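PDB 6MVF: beta-galactosidase/beta-glucuronidase, which binds flavin mononucleotide and is a family 2 glycoside hydrolase of the human gut microbiome, probably cleaving beta-glucuronides. Local coordinates for residues G33-F38 against R43-V48; G193-E198 against V274-Y279; S602-V607 against D643-S648. All blocks are in the same frame, centred on the assembly; numbering follows the deposited sequence.

Interaction 1: residues G33-F38 against R43-V48; sequences GWTLRF and RAAETV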
ATOM      1  N   GLY A  33     -10.438  22.795  -1.491  1.00 40.15           N
ATOM      2  CA  GLY A  33     -10.762  23.943  -2.322  1.00 41.28           C
ATOM      3  C   GLY A  33     -11.670  24.995  -1.720  1.00 42.41           C
ATOM      4  O   GLY A  33     -12.483  25.593  -2.436  1.00 43.01           O
ATOM      5  N   TRP A  34     -11.542  25.262  -0.429  1.00 41.58           N
ATOM      6  CA  TRP A  34     -12.441  26.170   0.258  1.00 39.14           C
ATOM      7  C   TRP A  34     -11.740  27.491   0.528  1.00 41.36           C
ATOM      8  O   TRP A  34     -10.533  27.534   0.798  1.00 40.75           O
ATOM      9  CB  TRP A  34     -12.937  25.582   1.593  1.00 33.62           C
ATOM     10  CG  TRP A  34     -13.756  24.343   1.459  1.00 38.21           C
ATOM     11  CD1 TRP A  34     -13.294  23.059   1.331  1.00 36.57           C
ATOM     12  CD2 TRP A  34     -15.187  24.255   1.449  1.00 31.99           C
ATOM     13  NE1 TRP A  34     -14.349  22.186   1.245  1.00 36.99           N
ATOM     14  CE2 TRP A  34     -15.521  22.892   1.318  1.00 29.49           C
ATOM     15  CE3 TRP A  34     -16.216  25.194   1.551  1.00 29.98           C
ATOM     16  CZ2 TRP A  34     -16.842  22.448   1.284  1.00 30.89           C
ATOM     17  CZ3 TRP A  34     -17.531  24.752   1.513  1.00 29.67           C
ATOM     18  CH2 TRP A  34     -17.831  23.392   1.381  1.00 33.58           C
ATOM     19  N   THR A  35     -12.515  28.565   0.472  1.00 37.43           N
ATOM     20  CA  THR A  35     -12.101  29.848   1.006  1.00 39.24           C
ATOM     21  C   THR A  35     -12.932  30.152   2.236  1.00 37.04           C
ATOM     22  O   THR A  35     -14.162  30.028   2.202  1.00 36.40           O
ATOM     23  CB  THR A  35     -12.262  30.952  -0.032  1.00 37.17           C
ATOM     24  OG1 THR A  35     -11.583  30.545  -1.212  1.00 33.53           O
ATOM     25  CG2 THR A  35     -11.640  32.244   0.469  1.00 36.69           C
ATOM     26  N   LEU A  36     -12.255  30.517   3.320  1.00 37.91           N
ATOM     27  CA  LEU A  36     -12.900  30.942   4.554  1.00 39.89           C
ATOM     28  C   LEU A  36     -12.809  32.456   4.659  1.00 42.64           C
ATOM     29  O   LEU A  36     -11.705  33.006   4.719  1.00 46.22           O
ATOM     30  CB  LEU A  36     -12.238  30.294   5.766  1.00 34.64           C
ATOM     31  CG  LEU A  36     -12.813  30.717   7.109  1.00 34.59           C
ATOM     32  CD1 LEU A  36     -14.288  30.388   7.157  1.00 36.79           C
ATOM     33  CD2 LEU A  36     -12.081  30.022   8.216  1.00 29.50           C
ATOM     34  N   ARG A  37     -13.959  33.124   4.666  1.00 41.97           N
ATOM     35  CA  ARG A  37     -14.040  34.556   4.926  1.00 40.87           C
ATOM     36  C   ARG A  37     -14.704  34.798   6.275  1.00 44.41           C
ATOM     37  O   ARG A  37     -15.423  33.941   6.805  1.00 42.63           O
ATOM     38  CB  ARG A  37     -14.819  35.295   3.829  1.00 29.17           C
ATOM     39  CG  ARG A  37     -14.184  35.223   2.470  1.00 36.27           C
ATOM     40  CD  ARG A  37     -15.075  35.848   1.427  1.00 41.85           C
ATOM     41  NE  ARG A  37     -14.441  35.830   0.118  1.00 41.30           N
ATOM     42  CZ  ARG A  37     -14.727  34.954  -0.834  1.00 38.35           C
ATOM     43  NH1 ARG A  37     -15.647  34.032  -0.617  1.00 45.43           N
ATOM     44  NH2 ARG A  37     -14.095  34.995  -2.000  1.00 39.43           N
ATOM     45  N   PHE A  38     -14.443  35.980   6.828  1.00 45.58           N
ATOM     46  CA  PHE A  38     -15.040  36.418   8.091  1.00 43.94           C
ATOM     47  C   PHE A  38     -15.759  37.737   7.853  1.00 42.05           C
ATOM     48  O   PHE A  38     -15.108  38.790   7.744  1.00 41.69           O
ATOM     49  CB  PHE A  38     -13.977  36.561   9.178  1.00 41.35           C
ATOM     50  CG  PHE A  38     -13.441  35.244   9.676  1.00 40.35           C
ATOM     51  CD1 PHE A  38     -12.338  34.656   9.080  1.00 43.23           C
ATOM     52  CD2 PHE A  38     -14.053  34.582  10.733  1.00 46.34           C
ATOM     53  CE1 PHE A  38     -11.846  33.431   9.531  1.00 39.63           C
ATOM     54  CE2 PHE A  38     -13.565  33.357  11.187  1.00 38.70           C
ATOM     55  CZ  PHE A  38     -12.463  32.783  10.574  1.00 37.11           C
ATOM     56  N   ARG A  43     -10.405  38.410  10.335  1.00 43.24           N
ATOM     57  CA  ARG A  43      -9.293  37.709   9.701  1.00 48.02           C
ATOM     58  C   ARG A  43      -9.402  37.896   8.202  1.00 45.82           C
ATOM     59  O   ARG A  43     -10.504  37.867   7.652  1.00 45.11           O
ATOM     60  CB  ARG A  43      -9.266  36.203  10.026  1.00 44.76           C
ATOM     61  CG  ARG A  43      -8.710  35.890  11.401  1.00 52.41           C
ATOM     62  CD  ARG A  43      -8.671  34.413  11.730  1.00 46.11           C
ATOM     63  NE  ARG A  43      -8.467  34.232  13.171  1.00 57.24           N
ATOM     64  CZ  ARG A  43      -8.583  33.067  13.805  1.00 56.31           C
ATOM     65  NH1 ARG A  43      -8.898  31.968  13.117  1.00 45.29           N
ATOM     66  NH2 ARG A  43      -8.394  32.999  15.124  1.00 48.35           N
ATOM     67  N   ALA A  44      -8.260  38.094   7.554  1.00 42.09           N
ATOM     68  CA  ALA A  44      -8.254  38.151   6.104  1.00 49.70           C
ATOM     69  C   ALA A  44      -8.715  36.809   5.541  1.00 44.30           C
ATOM     70  O   ALA A  44      -8.542  35.763   6.165  1.00 47.33           O
ATOM     71  CB  ALA A  44      -6.856  38.509   5.596  1.00 42.32           C
ATOM     72  N   ALA A  45      -9.337  36.847   4.364  1.00 42.27           N
ATOM     73  CA  ALA A  45      -9.742  35.615   3.702  1.00 44.62           C
ATOM     74  C   ALA A  45      -8.556  34.672   3.549  1.00 45.27           C
ATOM     75  O   ALA A  45      -7.404  35.099   3.446  1.00 46.24           O
ATOM     76  CB  ALA A  45     -10.338  35.913   2.336  1.00 36.11           C
ATOM     77  N   GLU A  46      -8.851  33.375   3.548  1.00 46.68           N
ATOM     78  CA  GLU A  46      -7.826  32.342   3.481  1.00 41.08           C
ATOM     79  C   GLU A  46      -8.408  31.105   2.805  1.00 39.86           C
ATOM     80  O   GLU A  46      -9.604  30.819   2.917  1.00 37.78           O
ATOM     81  CB  GLU A  46      -7.305  31.998   4.880  1.00 36.19           C
ATOM     82  CG  GLU A  46      -6.317  30.853   4.906  1.00 53.20           C
ATOM     83  CD  GLU A  46      -5.863  30.480   6.314  1.00 75.39           C
ATOM     84  OE1 GLU A  46      -6.562  30.838   7.293  1.00 75.12           O
ATOM     85  OE2 GLU A  46      -4.799  29.823   6.435  1.00 83.03           O
ATOM     86  N   THR A  47      -7.560  30.386   2.080  1.00 36.20           N
ATOM     87  CA  THR A  47      -7.969  29.113   1.515  1.00 39.73           C
ATOM     88  C   THR A  47      -7.580  28.010   2.477  1.00 41.67           C
ATOM     89  O   THR A  47      -6.495  28.041   3.067  1.00 40.36           O
ATOM     90  CB  THR A  47      -7.331  28.867   0.156  1.00 38.38           C
ATOM     91  OG1 THR A  47      -5.922  29.078   0.264  1.00 40.14           O
ATOM     92  CG2 THR A  47      -7.916  29.820  -0.864  1.00 37.69           C
ATOM     93  N   VAL A  48      -8.493  27.050   2.648  1.00 38.29           N
ATOM     94  CA  VAL A  48      -8.399  26.033   3.685  1.00 38.30           C
ATOM     95  C   VAL A  48      -8.824  24.705   3.083  1.00 38.44           C
ATOM     96  O   VAL A  48      -9.583  24.649   2.112  1.00 34.00           O
ATOM     97  CB  VAL A  48      -9.289  26.357   4.916  1.00 40.74           C
ATOM     98  CG1 VAL A  48      -8.907  27.709   5.549  1.00 34.45           C
ATOM     99  CG2 VAL A  48     -10.776  26.328   4.534  1.00 31.34           C
TER
HETATM  100  O   HOH W   1     -11.974  37.145   5.747  1.00 40.90           O
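Trp34 to Leu36 pair with Val48 to Glu46 in an antiparallel beta hairpin. It lies in the sugar-binding domain of the family 2 hydrolases, and strand 46-48 is an outermost strand of its sheet. Trp34 and Val48 form a hydrogen-bonded pair, with Val48 N to Trp34 O at 2.8 Å. Leu36 and Glu46 form the next such pair, with Leu36 N to Glu46 O at 2.7 Å. Thr35 and Thr47 lie between them as a non-hydrogen-bonded pair, side chains on the same face, where Thr35 OG1 meets Thr47 CG2 at 3.8 Å. Arg43 runs beside the Phe38 ring, pointing the same way. Its CB lies 3.6 Å from Phe38 CD1. CG anti to the carbonyl carbon (chi1 -78°) sends the extended chain along the ring, with CD 4.0 Å from Phe38 CE1. At the tip, NH1 bonds to Trp54 O and NH2 forms a salt bridge with Asp58, with the guanidinium plane 66° from the ring. With an alanine in place of Phe38, Arg43 CB and CD would probably lose the ring they lie against, and a gap would open next to Trp54, which meets the ring edge-to-face. One water accepts from Phe38 N at 2.9 Å and donates to Arg43 O.

Interaction 2: residues G193-E198 against V274-Y279; sequences GGATFE and VGVRSY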
ATOM      1  N   GLY A 193     -27.727 -20.400  20.929  1.00 34.72           N
ATOM      2  CA  GLY A 193     -26.378 -20.064  20.515  1.00 23.37           C
ATOM      3  C   GLY A 193     -26.281 -19.228  19.262  1.00 29.85           C
ATOM      4  O   GLY A 193     -25.171 -19.007  18.762  1.00 28.48           O
ATOM      5  N   GLY A 194     -27.407 -18.775  18.721  1.00 33.44           N
ATOM      6  CA  GLY A 194     -27.423 -17.944  17.555  1.00 31.24           C
ATOM      7  C   GLY A 194     -27.746 -16.511  17.897  1.00 33.50           C
ATOM      8  O   GLY A 194     -27.625 -16.076  19.052  1.00 34.39           O
ATOM      9  N   ALA A 195     -28.183 -15.769  16.887  1.00 25.84           N
ATOM     10  CA  ALA A 195     -28.496 -14.365  17.056  1.00 25.42           C
ATOM     11  C   ALA A 195     -29.590 -13.982  16.075  1.00 30.60           C
ATOM     12  O   ALA A 195     -29.606 -14.446  14.930  1.00 28.80           O
ATOM     13  CB  ALA A 195     -27.267 -13.472  16.853  1.00 22.50           C
ATOM     14  N   THR A 196     -30.521 -13.163  16.549  1.00 28.92           N
ATOM     15  CA  THR A 196     -31.497 -12.511  15.697  1.00 30.57           C
ATOM     16  C   THR A 196     -30.995 -11.107  15.397  1.00 33.86           C
ATOM     17  O   THR A 196     -30.386 -10.457  16.254  1.00 34.15           O
ATOM     18  CB  THR A 196     -32.875 -12.444  16.360  1.00 31.10           C
ATOM     19  OG1 THR A 196     -32.736 -11.845  17.654  1.00 36.22           O
ATOM     20  CG2 THR A 196     -33.478 -13.830  16.509  1.00 22.14           C
ATOM     21  N   PHE A 197     -31.215 -10.668  14.166  1.00 28.98           N
ATOM     22  CA  PHE A 197     -30.943  -9.303  13.731  1.00 26.68           C
ATOM     23  C   PHE A 197     -32.292  -8.787  13.282  1.00 31.15           C
ATOM     24  O   PHE A 197     -32.741  -9.122  12.182  1.00 35.92           O
ATOM     25  CB  PHE A 197     -29.935  -9.246  12.586  1.00 23.85           C
ATOM     26  CG  PHE A 197     -28.586  -9.784  12.942  1.00 26.18           C
ATOM     27  CD1 PHE A 197     -28.402 -11.135  13.200  1.00 23.96           C
ATOM     28  CD2 PHE A 197     -27.486  -8.934  13.014  1.00 28.01           C
ATOM     29  CE1 PHE A 197     -27.135 -11.623  13.536  1.00 35.72           C
ATOM     30  CE2 PHE A 197     -26.212  -9.414  13.342  1.00 23.57           C
ATOM     31  CZ  PHE A 197     -26.026 -10.755  13.594  1.00 27.40           C
ATOM     32  N   GLU A 198     -32.966  -8.037  14.142  1.00 27.55           N
ATOM     33  CA  GLU A 198     -34.135  -7.301  13.702  1.00 26.82           C
ATOM     34  C   GLU A 198     -33.628  -6.096  12.944  1.00 26.24           C
ATOM     35  O   GLU A 198     -32.855  -5.302  13.481  1.00 32.15           O
ATOM     36  CB  GLU A 198     -35.003  -6.881  14.880  1.00 30.71           C
ATOM     37  CG  GLU A 198     -35.442  -8.050  15.730  1.00 41.94           C
ATOM     38  CD  GLU A 198     -36.053  -7.604  17.053  1.00 60.42           C
ATOM     39  OE1 GLU A 198     -37.210  -7.115  17.029  1.00 66.37           O
ATOM     40  OE2 GLU A 198     -35.371  -7.723  18.108  1.00 50.14           O
ATOM     41  N   VAL A 274     -22.126  -4.319  12.987  1.00 26.05           N
ATOM     42  CA  VAL A 274     -22.896  -4.497  14.208  1.00 24.60           C
ATOM     43  C   VAL A 274     -22.288  -5.644  14.998  1.00 31.36           C
ATOM     44  O   VAL A 274     -21.555  -6.484  14.463  1.00 24.40           O
ATOM     45  CB  VAL A 274     -24.398  -4.762  13.927  1.00 27.77           C
ATOM     46  CG1 VAL A 274     -25.016  -3.610  13.110  1.00 21.99           C
ATOM     47  CG2 VAL A 274     -24.582  -6.103  13.236  1.00 20.53           C
ATOM     48  N   GLY A 275     -22.597  -5.659  16.291  1.00 26.00           N
ATOM     49  CA  GLY A 275     -22.124  -6.705  17.171  1.00 23.92           C
ATOM     50  C   GLY A 275     -23.270  -7.268  17.982  1.00 30.06           C
ATOM     51  O   GLY A 275     -24.272  -6.597  18.230  1.00 28.20           O
ATOM     52  N   VAL A 276     -23.106  -8.525  18.391  1.00 29.08           N
ATOM     53  CA  VAL A 276     -24.092  -9.250  19.183  1.00 28.35           C
ATOM     54  C   VAL A 276     -23.619  -9.267  20.636  1.00 25.86           C
ATOM     55  O   VAL A 276     -22.616  -9.910  20.965  1.00 27.69           O
ATOM     56  CB  VAL A 276     -24.292 -10.678  18.650  1.00 26.90           C
ATOM     57  CG1 VAL A 276     -25.545 -11.291  19.237  1.00 23.37           C
ATOM     58  CG2 VAL A 276     -24.327 -10.675  17.121  1.00 26.44           C
ATOM     59  N   ARG A 277     -24.336  -8.576  21.518  1.00 27.02           N
ATOM     60  CA  ARG A 277     -24.040  -8.657  22.942  1.00 26.15           C
ATOM     61  C   ARG A 277     -25.290  -8.318  23.721  1.00 26.72           C
ATOM     62  O   ARG A 277     -26.135  -7.556  23.258  1.00 29.36           O
ATOM     63  CB  ARG A 277     -22.901  -7.721  23.377  1.00 24.69           C
ATOM     64  CG  ARG A 277     -23.269  -6.261  23.499  1.00 24.78           C
ATOM     65  CD  ARG A 277     -23.231  -5.598  22.159  1.00 24.16           C
ATOM     66  NE  ARG A 277     -23.647  -4.203  22.195  1.00 25.31           N
ATOM     67  CZ  ARG A 277     -24.916  -3.816  22.244  1.00 30.13           C
ATOM     68  NH1 ARG A 277     -25.878  -4.742  22.297  1.00 29.63           N
ATOM     69  NH2 ARG A 277     -25.221  -2.513  22.259  1.00 23.73           N
ATOM     70  N   SER A 278     -25.389  -8.895  24.909  1.00 26.81           N
ATOM     71  CA  SER A 278     -26.325  -8.457  25.929  1.00 27.31           C
ATOM     72  C   SER A 278     -25.520  -8.065  27.160  1.00 26.98           C
ATOM     73  O   SER A 278     -24.351  -8.436  27.300  1.00 26.26           O
ATOM     74  CB  SER A 278     -27.343  -9.549  26.272  1.00 28.70           C
ATOM     75  OG  SER A 278     -26.693 -10.767  26.618  1.00 36.14           O
ATOM     76  N   TYR A 279     -26.149  -7.298  28.047  1.00 24.55           N
ATOM     77  CA  TYR A 279     -25.421  -6.754  29.181  1.00 27.65           C
ATOM     78  C   TYR A 279     -26.408  -6.287  30.243  1.00 30.46           C
ATOM     79  O   TYR A 279     -27.550  -5.929  29.947  1.00 26.86           O
ATOM     80  CB  TYR A 279     -24.474  -5.609  28.765  1.00 23.30           C
ATOM     81  CG  TYR A 279     -25.142  -4.408  28.116  1.00 26.91           C
ATOM     82  CD1 TYR A 279     -25.406  -4.383  26.753  1.00 26.92           C
ATOM     83  CD2 TYR A 279     -25.484  -3.285  28.864  1.00 33.76           C
ATOM     84  CE1 TYR A 279     -26.011  -3.292  26.146  1.00 25.36           C
ATOM     85  CE2 TYR A 279     -26.092  -2.179  28.265  1.00 32.17           C
ATOM     86  CZ  TYR A 279     -26.350  -2.194  26.897  1.00 29.91           C
ATOM     87  OH  TYR A 279     -26.939  -1.109  26.282  1.00 25.65           O
TER
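Ala195 and Val276 come closest in backbone, their CA atoms 7.1 Å apart, so strand 195-198 meets the end of strand 265-274 and the loop after it through side chains alone. Ala195 CB points toward the other segment and touches Val276 CG1 at 3.7 Å. Val276 CG1 is anti to the backbone N (chi1 -166°), which leaves CG2 for the neighbouring ring. There CG2 reaches Phe197 CZ at 3.9 Å, and the two side chains cross at about a right angle. The four touching residues are buried and apolar. They belong to the immunoglobulin-like beta-sandwich of the family 2 hydrolases and join its two antiparallel sheets. Strand 195-204 belongs to one, and strand 265-274, which ends at Val274, is an outermost strand of the other. Beyond Val276 the chain runs toward the TIM barrel, where Arg277 NE bonds to Pro389 O. Val276 rests in addition on Pro189. Pro187 and Val240 also pack against Phe197, from the strands on its own sheet. Val274 CG2 approaches the Phe197 ring at its edge, in the ring plane, 3.7 Å from CE2.

Interaction 3: residues S602-V607 against D643-S648; sequences SNQDTV and DTVKDS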
ATOM      1  N   SER A 602       4.066  -2.211  38.179  1.00 34.10           N
ATOM      2  CA  SER A 602       4.182  -3.444  37.413  1.00 32.12           C
ATOM      3  C   SER A 602       2.925  -4.285  37.589  1.00 28.93           C
ATOM      4  O   SER A 602       2.310  -4.279  38.657  1.00 25.93           O
ATOM      5  CB  SER A 602       5.415  -4.245  37.839  1.00 25.23           C
ATOM      6  OG  SER A 602       5.534  -5.376  37.002  1.00 29.27           O
ATOM      7  N   ASN A 603       2.547  -5.003  36.532  1.00 21.91           N
ATOM      8  CA  ASN A 603       1.537  -6.036  36.681  1.00 26.15           C
ATOM      9  C   ASN A 603       2.147  -7.395  37.022  1.00 27.53           C
ATOM     10  O   ASN A 603       1.424  -8.384  37.128  1.00 28.18           O
ATOM     11  CB  ASN A 603       0.626  -6.118  35.438  1.00 20.15           C
ATOM     12  CG  ASN A 603       1.377  -6.309  34.151  1.00 25.58           C
ATOM     13  OD1 ASN A 603       2.545  -6.719  34.132  1.00 27.73           O
ATOM     14  ND2 ASN A 603       0.702  -6.027  33.050  1.00 22.60           N
ATOM     15  N   GLN A 604       3.454  -7.458  37.213  1.00 30.25           N
ATOM     16  CA  GLN A 604       4.079  -8.558  37.917  1.00 24.89           C
ATOM     17  C   GLN A 604       4.024  -8.281  39.410  1.00 32.82           C
ATOM     18  O   GLN A 604       3.794  -7.149  39.845  1.00 37.14           O
ATOM     19  CB  GLN A 604       5.529  -8.722  37.474  1.00 29.33           C
ATOM     20  CG  GLN A 604       5.712  -8.590  35.990  1.00 33.58           C
ATOM     21  CD  GLN A 604       5.091  -9.733  35.208  1.00 35.84           C
ATOM     22  OE1 GLN A 604       5.779 -10.668  34.810  1.00 42.16           O
ATOM     23  NE2 GLN A 604       3.793  -9.646  34.957  1.00 35.30           N
ATOM     24  N   ASP A 605       4.241  -9.320  40.206  1.00 31.93           N
ATOM     25  CA  ASP A 605       4.139  -9.148  41.646  1.00 29.80           C
ATOM     26  C   ASP A 605       5.489  -9.068  42.348  1.00 30.14           C
ATOM     27  O   ASP A 605       5.529  -8.778  43.547  1.00 31.13           O
ATOM     28  CB  ASP A 605       3.308 -10.278  42.250  1.00 31.19           C
ATOM     29  CG  ASP A 605       1.895 -10.302  41.718  1.00 37.30           C
ATOM     30  OD1 ASP A 605       1.304  -9.200  41.555  1.00 35.84           O
ATOM     31  OD2 ASP A 605       1.390 -11.427  41.456  1.00 41.24           O
ATOM     32  N   THR A 606       6.591  -9.290  41.646  1.00 26.35           N
ATOM     33  CA  THR A 606       7.900  -9.222  42.269  1.00 27.63           C
ATOM     34  C   THR A 606       8.810  -8.381  41.398  1.00 31.81           C
ATOM     35  O   THR A 606       8.919  -8.625  40.193  1.00 29.37           O
ATOM     36  CB  THR A 606       8.495 -10.604  42.496  1.00 28.73           C
ATOM     37  OG1 THR A 606       7.626 -11.345  43.371  1.00 33.35           O
ATOM     38  CG2 THR A 606       9.871 -10.476  43.149  1.00 23.23           C
ATOM     39  N   VAL A 607       9.433  -7.378  42.019  1.00 31.64           N
ATOM     40  CA  VAL A 607      10.305  -6.426  41.357  1.00 29.64           C
ATOM     41  C   VAL A 607      11.608  -6.409  42.131  1.00 32.27           C
ATOM     42  O   VAL A 607      11.602  -6.342  43.369  1.00 29.20           O
ATOM     43  CB  VAL A 607       9.675  -5.014  41.296  1.00 34.22           C
ATOM     44  CG1 VAL A 607      10.730  -3.933  40.941  1.00 29.77           C
ATOM     45  CG2 VAL A 607       8.503  -4.982  40.309  1.00 24.44           C
ATOM     46  N   ASP A 643       9.457  -9.915  35.867  1.00 43.93           N
ATOM     47  CA  ASP A 643       9.716 -11.310  35.531  1.00 45.15           C
ATOM     48  C   ASP A 643      10.395 -11.393  34.170  1.00 50.00           C
ATOM     49  O   ASP A 643      11.613 -11.585  34.092  1.00 52.17           O
ATOM     50  CB  ASP A 643       8.427 -12.125  35.572  1.00 51.26           C
ATOM     51  CG  ASP A 643       8.655 -13.596  35.270  1.00 69.65           C
ATOM     52  OD1 ASP A 643       7.682 -14.297  34.902  1.00 72.36           O
ATOM     53  OD2 ASP A 643       9.818 -14.046  35.384  1.00 75.85           O
ATOM     54  N   THR A 644       9.632 -11.231  33.095  1.00 46.76           N
ATOM     55  CA  THR A 644      10.185 -11.257  31.749  1.00 43.26           C
ATOM     56  C   THR A 644      10.427  -9.867  31.179  1.00 41.50           C
ATOM     57  O   THR A 644      10.779  -9.749  30.002  1.00 54.18           O
ATOM     58  CB  THR A 644       9.256 -12.031  30.810  1.00 44.01           C
ATOM     59  OG1 THR A 644       7.912 -11.527  30.945  1.00 37.69           O
ATOM     60  CG2 THR A 644       9.301 -13.522  31.133  1.00 40.02           C
ATOM     61  N   VAL A 645      10.216  -8.817  31.962  1.00 36.16           N
ATOM     62  CA  VAL A 645      10.330  -7.454  31.466  1.00 35.97           C
ATOM     63  C   VAL A 645      11.280  -6.696  32.374  1.00 36.52           C
ATOM     64  O   VAL A 645      11.441  -7.029  33.552  1.00 34.70           O
ATOM     65  CB  VAL A 645       8.960  -6.749  31.391  1.00 31.06           C
ATOM     66  CG1 VAL A 645       8.179  -7.305  30.242  1.00 32.33           C
ATOM     67  CG2 VAL A 645       8.191  -6.940  32.692  1.00 31.32           C
ATOM     68  N   LYS A 646      11.928  -5.684  31.815  1.00 32.29           N
ATOM     69  CA  LYS A 646      12.860  -4.854  32.553  1.00 27.58           C
ATOM     70  C   LYS A 646      12.615  -3.401  32.189  1.00 31.67           C
ATOM     71  O   LYS A 646      12.050  -3.086  31.137  1.00 28.02           O
ATOM     72  CB  LYS A 646      14.317  -5.240  32.269  1.00 32.39           C
ATOM     73  CG  LYS A 646      14.653  -6.633  32.728  1.00 32.01           C
ATOM     74  CD  LYS A 646      16.062  -7.043  32.343  1.00 30.38           C
ATOM     75  CE  LYS A 646      16.311  -8.461  32.821  1.00 26.72           C
ATOM     76  NZ  LYS A 646      17.467  -9.103  32.180  1.00 34.15           N
ATOM     77  N   ASP A 647      13.018  -2.510  33.095  1.00 32.63           N
ATOM     78  CA  ASP A 647      12.996  -1.087  32.809  1.00 30.60           C
ATOM     79  C   ASP A 647      14.285  -0.459  33.315  1.00 31.67           C
ATOM     80  O   ASP A 647      14.919  -0.977  34.233  1.00 29.72           O
ATOM     81  CB  ASP A 647      11.779  -0.392  33.434  1.00 34.45           C
ATOM     82  CG  ASP A 647      11.552   1.013  32.857  1.00 42.45           C
ATOM     83  OD1 ASP A 647      12.094   1.323  31.748  1.00 42.15           O
ATOM     84  OD2 ASP A 647      10.842   1.801  33.520  1.00 37.19           O
ATOM     85  N   SER A 648      14.668   0.660  32.699  1.00 27.30           N
ATOM     86  CA  SER A 648      15.929   1.316  33.013  1.00 29.78           C
ATOM     87  C   SER A 648      15.808   2.815  32.777  1.00 32.23           C
ATOM     88  O   SER A 648      15.351   3.253  31.716  1.00 28.24           O
ATOM     89  CB  SER A 648      17.082   0.744  32.172  1.00 28.77           C
ATOM     90  OG  SER A 648      18.197   1.631  32.154  1.00 28.60           O
TER
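Asp643 opens the second segment and meets Gln604 of the first, in the domain of unknown function DUF4982. Here the turn between strands 596-602 and 606-611 meets the connection from strand 635-641 to strand 646-654. Asp643 CB lies 3.1 Å from Gln604 OE1, a close contact of uncertain weight. The two side chains cross at about a right angle, yet their amide and carboxylate planes are only 16° apart. With CG anti to the backbone N (chi1 -178°), the carboxylate is turned away from the amide, and Asp643 OD1 stays 4.1 Å from Gln604 OE1. Thr644 comes next and makes a looser approach, its backbone N 4.3 Å from the same oxygen. Val645 points toward the first segment and sets CG2 4.4 Å from Gln604 CG. It also packs on Val581. From Lys646 the chain becomes strand 646-654 and leaves the contact. Lys646 NZ forms a salt bridge with Asp242 of the second subunit, and Ser648 OG bonds to Tyr239 O of that subunit.

Gln604 itself is placed by its own segment. Its backbone N donates to Ser602 OG at 3.0 Å, which makes an ST turn. Its side chain bends at chi2 (-68°), and NE2 makes at most a weak bond to Asn603 OD1. The contact is van der Waals packing at the surface. Gln604 OE1 and a charged Asp643 carboxylate would both be acceptors, so they could not bond each other.

The three contacts follow one another along the chain, each closing before the next opens, and none touches another. Interaction 1 is a hairpin at the edge of a sheet in the sugar-binding domain. Interaction 2 joins two sheets of the following family 2 domain, and interaction 3 lies beyond the TIM barrel in the DUF4982 domain. The centres of interactions 1 and 2 are about 48 Å apart, on opposite sides of the chain's centre. Interaction 3 is about 54 Å from interaction 1 and about 40 Å from interaction 2, centre to centre. Each contact is thus local to its own domain. The Val274 side chain of interaction 2 is about 11 Å from the bound flavin mononucleotide, outside its pocket.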